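Local coordinates for glucose-6-phosphate isomerase like protein (Thermus thermophilus, PDB 1WIW) that probably binds phosphorylated sugars through paired SIS domains and may interconvert them as a glucose-6-phosphate or mannose-6-phosphate isomerase, at residues L115-L118 with L119-G123; P196-L199 with E200-V204. All coordinates share one frame; numbering follows the deposited sequence.

Contact 1: residues L115-L118 with L119-G123; sequences LRFL and LLATG
Leu118 and Thr122 meet where helix 110-121 ends, in a C-terminal helix turn that illustrates how the last carbonyls of a helix find donors once the regular pattern runs out. One turn earlier the bonding is still that of an alpha helix: Leu119 N donates to Leu115 O at 2.9 Å, almost straight at the hydrogen, and Leu120 N gives an equally good bond to Arg116 O. At the next step Ala121 N still reaches Phe117 O at 2.8 Å, but the angle at the hydrogen has dropped to 133°. The carbonyl of Leu118 then gathers several donors. Weak bonds arrive from Ala121 N and from Thr122 N, and the hydroxyl of Thr122 adds the shortest of the three.

Side chains one turn apart pack alongside these bonds. Leu115 CD1 rests 4.0 Å from Leu119 CG, and these two side chains are covered by Leu252 and Met256 of helix 251-272 on the Leu115 side and by Leu128 of helix 125-139 on the Leu119 side. Arg116 runs extended from CG to NE, and Leu120 CD1 lies over one face of its guanidinium; NH2 of Arg116 is satisfied by a hydrogen bond to Gly28 O. Leu118 and Ala121 both pack on Phe66 of strand 64-70, so this helix end is seated against the parallel sheet of the N-terminal SIS domain.

The closing bond depends on a torsion. With chi1 at 56°, Thr122 OG1 lies between its own backbone N and carbonyl carbon, folded back over the helix end, and donates to Leu118 O at 2.7 Å from 30° outside the carbonyl plane.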
loop_
_atom_site.group_PDB
_atom_site.type_symbol
_atom_site.label_atom_id
_atom_site.label_comp_id
_atom_site.label_asym_id
_atom_site.label_seq_id
_atom_site.Cartn_x
_atom_site.Cartn_y
_atom_site.Cartn_z
ATOM N N LEU B 115 14.181 -12.348 6.809
ATOM C CA LEU B 115 14.013 -11.894 8.191
ATOM C C LEU B 115 14.877 -12.698 9.157
ATOM O O LEU B 115 15.533 -12.132 10.034
ATOM C CB LEU B 115 12.544 -11.993 8.620
ATOM C CG LEU B 115 12.273 -11.599 10.082
ATOM C CD1 LEU B 115 12.665 -10.148 10.328
ATOM C CD2 LEU B 115 10.817 -11.810 10.398
ATOM N N ARG B 116 14.869 -14.018 8.987
ATOM C CA ARG B 116 15.661 -14.907 9.831
ATOM C C ARG B 116 17.134 -14.505 9.776
ATOM O O ARG B 116 17.814 -14.444 10.801
ATOM C CB ARG B 116 15.484 -16.357 9.366
ATOM C CG ARG B 116 16.377 -17.385 10.071
ATOM C CD ARG B 116 15.800 -18.790 9.900
ATOM N NE ARG B 116 16.656 -19.840 10.451
ATOM C CZ ARG B 116 17.696 -20.369 9.811
ATOM N NH1 ARG B 116 18.424 -21.325 10.387
ATOM N NH2 ARG B 116 18.006 -19.948 8.588
ATOM N N PHE B 117 17.621 -14.215 8.576
ATOM C CA PHE B 117 19.011 -13.811 8.415
ATOM C C PHE B 117 19.284 -12.511 9.163
ATOM O O PHE B 117 20.268 -12.414 9.897
ATOM C CB PHE B 117 19.355 -13.648 6.931
ATOM C CG PHE B 117 20.770 -13.197 6.683
ATOM C CD1 PHE B 117 21.069 -11.844 6.533
ATOM C CD2 PHE B 117 21.808 -14.125 6.618
ATOM C CE1 PHE B 117 22.385 -11.422 6.315
ATOM C CE2 PHE B 117 23.126 -13.714 6.403
ATOM C CZ PHE B 117 23.415 -12.361 6.251
ATOM N N LEU B 118 18.414 -11.517 8.985
ATOM C CA LEU B 118 18.582 -10.228 9.661
ATOM C C LEU B 118 18.563 -10.348 11.180
ATOM O O LEU B 118 19.375 -9.729 11.864
ATOM C CB LEU B 118 17.503 -9.229 9.226
ATOM C CG LEU B 118 17.629 -8.616 7.830
ATOM C CD1 LEU B 118 16.557 -7.551 7.632
ATOM C CD2 LEU B 118 19.007 -7.992 7.672
ATOM N N LEU B 119 17.643 -11.142 11.716
ATOM C CA LEU B 119 17.576 -11.300 13.163
ATOM C C LEU B 119 18.853 -11.955 13.688
ATOM O O LEU B 119 19.393 -11.540 14.713
ATOM C CB LEU B 119 16.349 -12.128 13.562
ATOM C CG LEU B 119 14.981 -11.515 13.229
ATOM C CD1 LEU B 119 13.873 -12.393 13.796
ATOM C CD2 LEU B 119 14.885 -10.111 13.813
ATOM N N LEU B 120 19.339 -12.970 12.981
ATOM C CA LEU B 120 20.558 -13.665 13.387
ATOM C C LEU B 120 21.797 -12.797 13.180
ATOM O O LEU B 120 22.809 -12.968 13.868
ATOM C CB LEU B 120 20.718 -14.967 12.601
ATOM C CG LEU B 120 19.736 -16.097 12.910
ATOM C CD1 LEU B 120 19.930 -17.234 11.926
ATOM C CD2 LEU B 120 19.958 -16.587 14.327
ATOM N N ALA B 121 21.713 -11.868 12.233
ATOM C CA ALA B 121 22.828 -10.980 11.933
ATOM C C ALA B 121 22.895 -9.794 12.893
ATOM O O ALA B 121 23.939 -9.154 13.028
ATOM C CB ALA B 121 22.715 -10.471 10.498
ATOM N N THR B 122 21.783 -9.503 13.557
ATOM C CA THR B 122 21.731 -8.369 14.475
ATOM C C THR B 122 21.572 -8.755 15.946
ATOM O O THR B 122 21.086 -7.964 16.751
ATOM C CB THR B 122 20.586 -7.408 14.081
ATOM O OG1 THR B 122 19.350 -8.127 14.047
ATOM C CG2 THR B 122 20.850 -6.794 12.706
ATOM N N GLY B 123 21.975 -9.976 16.289
ATOM C CA GLY B 123 21.891 -10.429 17.668
ATOM C C GLY B 123 20.506 -10.645 18.249
ATOM O O GLY B 123 20.325 -10.568 19.464
#

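Contact 2: residues P196-L199 with E200-V204; sequences PSAL and EFFLV
Ala198 and Phe202 form the tight side of the first turn of helix 198-204, an example of an aromatic ring folded back onto the backbone one turn before it. Phe202 N donates to Ala198 O at 3.0 Å, in the carbonyl plane, while the ring of the same residue brings one face over that oxygen, which stands 3.3 Å above the ring plane and is displaced toward the rim. The ring lies over this oxygen because CG is anti to the carbonyl carbon of Phe202 (chi1 -61°), which turns it back along the preceding turn. Leu199 CD2 comes against the ring obliquely, 3.8 Å from Phe202 CD1, and Ala198 CB approaches the far end at CZ. The two phenylalanine rings also meet: Phe202 CE2 lies in the plane of the Phe201 ring, at its edge. Leu203 N continues the pattern by bonding to Leu199 O at 3.1 Å.

The packing is looser at the start of the turn. Ser197 occupies the N-cap position and centres an inverse gamma turn, yet its side chain makes no capping bond, and Phe201 N reaches Ser197 O only weakly, at 3.3 Å. Here the touch between side chains is slight, Ser197 CB standing 4.3 Å from Glu200 CG. Both polar ends turn instead to the second subunit: Ser197 OG bonds to Tyr72 O and Glu200 OE2 to Leu74 N, each of that neighbouring chain.

The helix lies between its own domain and the second subunit. Phe202 packs on Leu166 and stacks edge-to-face with Tyr168 of strand 164-168, and also meets Ile233 and Leu234 of helix 225-234, whereas Phe201 reaches Ala184 of the second subunit.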
loop_
_atom_site.group_PDB
_atom_site.type_symbol
_atom_site.label_atom_id
_atom_site.label_comp_id
_atom_site.label_asym_id
_atom_site.label_seq_id
_atom_site.Cartn_x
_atom_site.Cartn_y
_atom_site.Cartn_z
ATOM N N PRO B 196 -3.966 4.315 3.796
ATOM C CA PRO B 196 -3.499 4.657 5.141
ATOM C C PRO B 196 -4.642 4.927 6.121
ATOM O O PRO B 196 -4.633 4.409 7.235
ATOM C CB PRO B 196 -2.635 5.877 4.890
ATOM C CG PRO B 196 -1.965 5.507 3.598
ATOM C CD PRO B 196 -3.109 4.947 2.772
ATOM N N SER B 197 -5.611 5.748 5.711
ATOM C CA SER B 197 -6.771 6.046 6.552
ATOM C C SER B 197 -7.769 4.934 6.266
ATOM O O SER B 197 -8.758 5.138 5.560
ATOM C CB SER B 197 -7.393 7.400 6.179
ATOM O OG SER B 197 -6.495 8.472 6.407
ATOM N N ALA B 198 -7.498 3.756 6.819
ATOM C CA ALA B 198 -8.333 2.587 6.587
ATOM C C ALA B 198 -9.789 2.655 7.045
ATOM O O ALA B 198 -10.695 2.341 6.274
ATOM C CB ALA B 198 -7.663 1.357 7.191
ATOM N N LEU B 199 -10.024 3.055 8.289
ATOM C CA LEU B 199 -11.390 3.098 8.800
ATOM C C LEU B 199 -12.292 4.074 8.036
ATOM O O LEU B 199 -13.457 3.777 7.788
ATOM C CB LEU B 199 -11.379 3.424 10.299
ATOM C CG LEU B 199 -10.551 2.454 11.158
ATOM C CD1 LEU B 199 -10.695 2.815 12.628
ATOM C CD2 LEU B 199 -11.013 1.020 10.923
ATOM N N GLU B 200 -11.758 5.229 7.662
ATOM C CA GLU B 200 -12.542 6.206 6.907
ATOM C C GLU B 200 -12.946 5.558 5.581
ATOM O O GLU B 200 -14.071 5.720 5.109
ATOM C CB GLU B 200 -11.709 7.467 6.642
ATOM C CG GLU B 200 -11.276 8.201 7.908
ATOM C CD GLU B 200 -12.409 8.969 8.568
ATOM O OE1 GLU B 200 -13.586 8.706 8.237
ATOM O OE2 GLU B 200 -12.120 9.832 9.427
ATOM N N PHE B 201 -12.005 4.820 4.999
ATOM C CA PHE B 201 -12.208 4.122 3.740
ATOM C C PHE B 201 -13.372 3.130 3.855
ATOM O O PHE B 201 -14.253 3.076 2.985
ATOM C CB PHE B 201 -10.913 3.388 3.375
ATOM C CG PHE B 201 -11.017 2.518 2.156
ATOM C CD1 PHE B 201 -11.037 3.075 0.882
ATOM C CD2 PHE B 201 -11.067 1.134 2.282
ATOM C CE1 PHE B 201 -11.102 2.265 -0.252
ATOM C CE2 PHE B 201 -11.133 0.314 1.155
ATOM C CZ PHE B 201 -11.150 0.885 -0.115
ATOM N N PHE B 202 -13.375 2.351 4.934
ATOM C CA PHE B 202 -14.426 1.362 5.153
ATOM C C PHE B 202 -15.805 2.016 5.244
ATOM O O PHE B 202 -16.792 1.462 4.776
ATOM C CB PHE B 202 -14.150 0.583 6.441
ATOM C CG PHE B 202 -12.854 -0.188 6.430
ATOM C CD1 PHE B 202 -12.233 -0.532 7.626
ATOM C CD2 PHE B 202 -12.269 -0.591 5.230
ATOM C CE1 PHE B 202 -11.042 -1.269 7.633
ATOM C CE2 PHE B 202 -11.079 -1.328 5.224
ATOM C CZ PHE B 202 -10.465 -1.668 6.431
ATOM N N LEU B 203 -15.853 3.197 5.851
ATOM C CA LEU B 203 -17.094 3.942 6.043
ATOM C C LEU B 203 -17.735 4.527 4.793
ATOM O O LEU B 203 -18.949 4.446 4.630
ATOM C CB LEU B 203 -16.868 5.085 7.037
ATOM C CG LEU B 203 -16.735 4.752 8.521
ATOM C CD1 LEU B 203 -16.216 5.963 9.273
ATOM C CD2 LEU B 203 -18.092 4.317 9.070
ATOM N N VAL B 204 -16.932 5.111 3.910
ATOM C CA VAL B 204 -17.482 5.748 2.714
ATOM C C VAL B 204 -17.274 5.056 1.372
ATOM O O VAL B 204 -18.105 5.186 0.472
ATOM C CB VAL B 204 -16.954 7.196 2.583
ATOM C CG1 VAL B 204 -17.464 8.042 3.740
ATOM C CG2 VAL B 204 -15.437 7.196 2.566
#

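Contacts 1 and 2 are two versions of one local theme, an end of a helix, seen in different halves of the protein. Residues 115-123 close a helix in the N-terminal SIS domain, and residues 196-204 open one in the C-terminal SIS domain; their centres are 35 Å apart and their nearest atoms about 22 Å, so neither touches the other. Their surroundings differ as well: no other chain of the assembly reaches contact 1, whereas contact 2 takes part in the dimer interface. Each lies against a parallel sheet of its own domain. No ligand marks the sugar site here, so neither contact can be placed relative to it with confidence.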